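Local structure of putative angiotensinogen (Lampetra fluviatilis, 5INW) at residues S286-V297 with Q330-G339. The protein binds heparin, which promotes its inhibition of thrombin through a template mechanism, consistent with a serpin acting on serine proteases. The protein carries 1 engineered substitution. Residues are numbered along the deposited sequence; the frame is centred on the assembly and turned at random.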
loop_
_atom_site.group_PDB
_atom_site.type_symbol
_atom_site.label_atom_id
_atom_site.label_comp_id
_atom_site.label_asym_id
_atom_site.label_seq_id
_atom_site.Cartn_x
_atom_site.Cartn_y
_atom_site.Cartn_z
ATOM N N SER A 286 -1.172 14.781 19.000
ATOM C CA SER A 286 -0.502 15.836 18.252
ATOM C C SER A 286 -1.359 16.253 17.085
ATOM O O SER A 286 -1.821 15.405 16.341
ATOM C CB SER A 286 0.848 15.366 17.727
ATOM O OG SER A 286 1.715 15.189 18.831
ATOM N N TYR A 287 -1.545 17.559 16.919
ATOM C CA TYR A 287 -2.287 18.117 15.791
ATOM C C TYR A 287 -1.642 19.438 15.415
ATOM O O TYR A 287 -0.804 19.953 16.144
ATOM C CB TYR A 287 -3.756 18.335 16.153
ATOM C CG TYR A 287 -3.984 19.374 17.226
ATOM C CD1 TYR A 287 -3.537 19.141 18.523
ATOM C CD2 TYR A 287 -4.629 20.600 16.946
ATOM C CE1 TYR A 287 -3.696 20.092 19.514
ATOM C CE2 TYR A 287 -4.804 21.550 17.937
ATOM C CZ TYR A 287 -4.342 21.294 19.220
ATOM O OH TYR A 287 -4.514 22.209 20.240
ATOM N N THR A 288 -2.017 19.976 14.267
ATOM C CA THR A 288 -1.669 21.344 13.886
ATOM C C THR A 288 -2.540 21.767 12.748
ATOM O O THR A 288 -2.909 20.935 11.906
ATOM C CB THR A 288 -0.236 21.490 13.327
ATOM O OG1 THR A 288 0.620 20.526 13.930
ATOM C CG2 THR A 288 0.305 22.928 13.576
ATOM N N GLN A 289 -2.798 23.070 12.668
ATOM C CA GLN A 289 -3.386 23.628 11.461
ATOM C C GLN A 289 -2.286 23.836 10.402
ATOM O O GLN A 289 -1.283 24.486 10.690
ATOM C CB GLN A 289 -4.114 24.934 11.764
ATOM C CG GLN A 289 -5.403 24.752 12.553
ATOM C CD GLN A 289 -6.479 24.007 11.772
ATOM O OE1 GLN A 289 -6.649 24.220 10.566
ATOM N NE2 GLN A 289 -7.197 23.111 12.450
ATOM N N ASP A 290 -2.441 23.240 9.209
ATOM C CA ASP A 290 -1.611 23.631 8.092
ATOM C C ASP A 290 -2.246 24.879 7.471
ATOM O O ASP A 290 -3.279 24.773 6.792
ATOM C CB ASP A 290 -1.456 22.512 7.065
ATOM C CG ASP A 290 -0.345 22.812 6.022
ATOM O OD1 ASP A 290 0.361 21.889 5.581
ATOM O OD2 ASP A 290 -0.159 23.996 5.642
ATOM N N ARG A 291 -1.630 26.046 7.716
ATOM C CA ARG A 291 -2.125 27.313 7.181
ATOM C C ARG A 291 -1.923 27.346 5.668
ATOM O O ARG A 291 -2.828 27.732 4.924
ATOM C CB ARG A 291 -1.475 28.530 7.868
ATOM C CG ARG A 291 -2.078 29.897 7.497
ATOM C CD ARG A 291 -1.536 31.094 8.265
ATOM N NE ARG A 291 -0.090 31.108 8.514
ATOM C CZ ARG A 291 0.864 31.348 7.610
ATOM N NH1 ARG A 291 0.570 31.565 6.325
ATOM N NH2 ARG A 291 2.137 31.347 7.996
ATOM N N LYS A 292 -0.757 26.902 5.206
ATOM C CA LYS A 292 -0.466 26.889 3.770
ATOM C C LYS A 292 -1.476 26.043 2.963
ATOM O O LYS A 292 -1.842 26.448 1.863
ATOM C CB LYS A 292 0.989 26.451 3.526
ATOM C CG LYS A 292 1.489 26.491 2.078
ATOM C CD LYS A 292 1.707 27.901 1.542
ATOM C CE LYS A 292 2.101 27.866 0.067
ATOM N NZ LYS A 292 2.173 29.230 -0.557
ATOM N N LEU A 293 -1.958 24.917 3.524
ATOM C CA LEU A 293 -2.897 23.972 2.831
ATOM C C LEU A 293 -4.359 23.994 3.328
ATOM O O LEU A 293 -5.166 23.166 2.886
ATOM C CB LEU A 293 -2.353 22.540 2.898
ATOM C CG LEU A 293 -1.022 22.293 2.168
ATOM C CD1 LEU A 293 -0.478 20.915 2.505
ATOM C CD2 LEU A 293 -1.147 22.448 0.652
ATOM N N ARG A 294 -4.680 24.940 4.228
ATOM C CA ARG A 294 -6.049 25.196 4.699
ATOM C C ARG A 294 -6.757 23.935 5.193
ATOM O O ARG A 294 -7.921 23.666 4.854
ATOM C CB ARG A 294 -6.868 25.873 3.599
ATOM C CG ARG A 294 -6.400 27.279 3.243
ATOM C CD ARG A 294 -7.436 27.980 2.392
ATOM N NE ARG A 294 -6.767 28.771 1.360
ATOM C CZ ARG A 294 -6.250 28.263 0.231
ATOM N NH1 ARG A 294 -6.307 26.957 -0.048
ATOM N NH2 ARG A 294 -5.665 29.072 -0.643
ATOM N N SER A 295 -6.022 23.183 6.011
ATOM C CA SER A 295 -6.415 21.847 6.430
ATOM C C SER A 295 -5.799 21.476 7.764
ATOM O O SER A 295 -4.720 21.957 8.139
ATOM C CB SER A 295 -5.998 20.836 5.364
ATOM O OG SER A 295 -4.599 20.726 5.302
ATOM N N THR A 296 -6.533 20.642 8.484
ATOM C CA THR A 296 -6.151 20.155 9.803
ATOM C C THR A 296 -5.360 18.845 9.659
ATOM O O THR A 296 -5.789 17.941 8.937
ATOM C CB THR A 296 -7.421 19.877 10.689
ATOM O OG1 THR A 296 -8.354 20.969 10.618
ATOM C CG2 THR A 296 -7.035 19.647 12.137
ATOM N N VAL A 297 -4.228 18.740 10.358
ATOM C CA VAL A 297 -3.412 17.510 10.421
ATOM C C VAL A 297 -3.426 16.939 11.834
ATOM O O VAL A 297 -3.263 17.684 12.796
ATOM C CB VAL A 297 -1.942 17.806 10.034
ATOM C CG1 VAL A 297 -1.058 16.556 10.191
ATOM C CG2 VAL A 297 -1.876 18.356 8.611
ATOM N N GLN A 330 6.813 16.946 1.778
ATOM C CA GLN A 330 5.568 17.309 2.443
ATOM C C GLN A 330 5.323 16.478 3.708
ATOM O O GLN A 330 4.888 17.016 4.754
ATOM C CB GLN A 330 4.356 17.171 1.494
ATOM C CG GLN A 330 3.066 17.787 2.042
ATOM C CD GLN A 330 3.279 19.219 2.566
ATOM O OE1 GLN A 330 3.813 20.068 1.862
ATOM N NE2 GLN A 330 2.886 19.476 3.806
ATOM N N LEU A 331 5.567 15.168 3.608
ATOM C CA LEU A 331 5.445 14.303 4.771
ATOM C C LEU A 331 6.356 14.773 5.886
ATOM O O LEU A 331 5.920 14.894 7.033
ATOM C CB LEU A 331 5.741 12.841 4.417
ATOM C CG LEU A 331 5.835 11.834 5.584
ATOM C CD1 LEU A 331 4.499 11.781 6.303
ATOM C CD2 LEU A 331 6.258 10.468 5.092
ATOM N N GLU A 332 7.613 15.053 5.562
ATOM C CA GLU A 332 8.532 15.532 6.600
ATOM C C GLU A 332 8.075 16.848 7.171
ATOM O O GLU A 332 8.168 17.038 8.377
ATOM C CB GLU A 332 9.962 15.589 6.091
ATOM C CG GLU A 332 10.608 14.213 6.186
ATOM C CD GLU A 332 11.653 13.934 5.136
ATOM O OE1 GLU A 332 11.651 14.598 4.098
ATOM O OE2 GLU A 332 12.467 13.027 5.344
ATOM N N GLU A 333 7.543 17.704 6.292
ATOM C CA GLU A 333 6.900 18.968 6.671
ATOM C C GLU A 333 5.838 18.749 7.734
ATOM O O GLU A 333 5.999 19.196 8.868
ATOM C CB GLU A 333 6.286 19.710 5.457
ATOM C CG GLU A 333 7.158 20.815 4.844
ATOM C CD GLU A 333 7.231 22.079 5.696
ATOM O OE1 GLU A 333 6.179 22.547 6.221
ATOM O OE2 GLU A 333 8.352 22.612 5.843
ATOM N N TRP A 334 4.784 18.020 7.375
ATOM C CA TRP A 334 3.685 17.705 8.308
ATOM C C TRP A 334 4.113 17.108 9.640
ATOM O O TRP A 334 3.470 17.381 10.650
ATOM C CB TRP A 334 2.697 16.736 7.667
ATOM C CG TRP A 334 1.765 17.366 6.691
ATOM C CD1 TRP A 334 1.302 18.639 6.720
ATOM C CD2 TRP A 334 1.119 16.730 5.573
ATOM N NE1 TRP A 334 0.450 18.854 5.678
ATOM C CE2 TRP A 334 0.317 17.700 4.954
ATOM C CE3 TRP A 334 1.160 15.450 5.028
ATOM C CZ2 TRP A 334 -0.446 17.432 3.816
ATOM C CZ3 TRP A 334 0.394 15.182 3.879
ATOM C CH2 TRP A 334 -0.391 16.169 3.293
ATOM N N LEU A 335 5.194 16.315 9.632
ATOM C CA LEU A 335 5.743 15.692 10.850
ATOM C C LEU A 335 6.553 16.639 11.733
ATOM O O LEU A 335 6.575 16.487 12.947
ATOM C CB LEU A 335 6.626 14.515 10.493
ATOM C CG LEU A 335 5.879 13.326 9.936
ATOM C CD1 LEU A 335 6.841 12.436 9.167
ATOM C CD2 LEU A 335 5.185 12.563 11.059
ATOM N N SER A 336 7.262 17.565 11.106
ATOM C CA SER A 336 7.899 18.662 11.809
ATOM C C SER A 336 6.875 19.645 12.397
ATOM O O SER A 336 7.077 20.105 13.525
ATOM C CB SER A 336 8.880 19.406 10.895
ATOM O OG SER A 336 9.024 20.752 11.298
ATOM N N LEU A 337 5.808 19.985 11.657
ATOM C CA LEU A 337 4.770 20.936 12.161
ATOM C C LEU A 337 4.012 20.374 13.347
ATOM O O LEU A 337 3.528 21.141 14.179
ATOM C CB LEU A 337 3.761 21.358 11.080
ATOM C CG LEU A 337 4.206 22.203 9.860
ATOM C CD1 LEU A 337 3.070 22.340 8.860
ATOM C CD2 LEU A 337 4.737 23.582 10.241
ATOM N N LEU A 338 3.926 19.042 13.425
ATOM C CA LEU A 338 3.404 18.341 14.610
ATOM C C LEU A 338 4.350 18.437 15.808
ATOM O O LEU A 338 5.480 17.931 15.753
ATOM C CB LEU A 338 3.156 16.852 14.301
ATOM C CG LEU A 338 1.979 16.618 13.366
ATOM C CD1 LEU A 338 2.026 15.226 12.773
ATOM C CD2 LEU A 338 0.657 16.842 14.075
ATOM N N GLY A 339 3.872 19.056 16.890
ATOM C CA GLY A 339 4.573 19.048 18.171
ATOM C C GLY A 339 4.166 17.825 18.968
ATOM O O GLY A 339 3.569 16.888 18.417
#
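Tyr287 and Leu338 have the nearest CA atoms; the axes of strand 287-290 and helix 330-337 approach to 8.8 Å, with 123° between their N-to-C directions. How a helix settles on a β-hairpin is well illustrated by Trp334, whose indole lies among three hairpin side chains. Its NE1 donates to Asp290 OD1 at 3.0 Å, reaching the anti lone pair, while ring and carboxylate planes stand nearly perpendicular (84°). Over one face of the indole, Val297 CG2 makes a CH-pi contact 4.0 Å from the centroid of the five-membered ring; above the other, toward the rim, lies Gln330 NE2. Leu293 CD1 approaches Trp334 CZ2 obliquely at 3.7 Å. With CG anti to the backbone N (chi1 -168°), the Asp290 carboxylate extends to the indole edge and also serves the hairpin: OD2 accepts from Leu293 N at 2.9 Å, an Asx motif. Replacing Asp290 by an alanine is likely to leave the indole N-H and the amide of Leu293 without these acceptors and the turn less firmly tied to the helix. Nearer the helix C-terminus, Leu338 CD2 packs 3.6 Å from Tyr287 CA. Thr288 OG1 is placed to bond either Leu337 O, at 3.0 Å, or the carbonyl of Tyr287; Ser286 OG likewise has the carbonyls of Gly339 and Pro340 as alternative acceptors. Ile311 of strand 306-313 also touches Trp334 and Val297, continuing the apolar layer. The hairpin, with a G1 bulge at Asp290, Arg294 and Ser295, forms with strand 306-313 this chain's part of sheet B, packed against helix H as in the serpin fold.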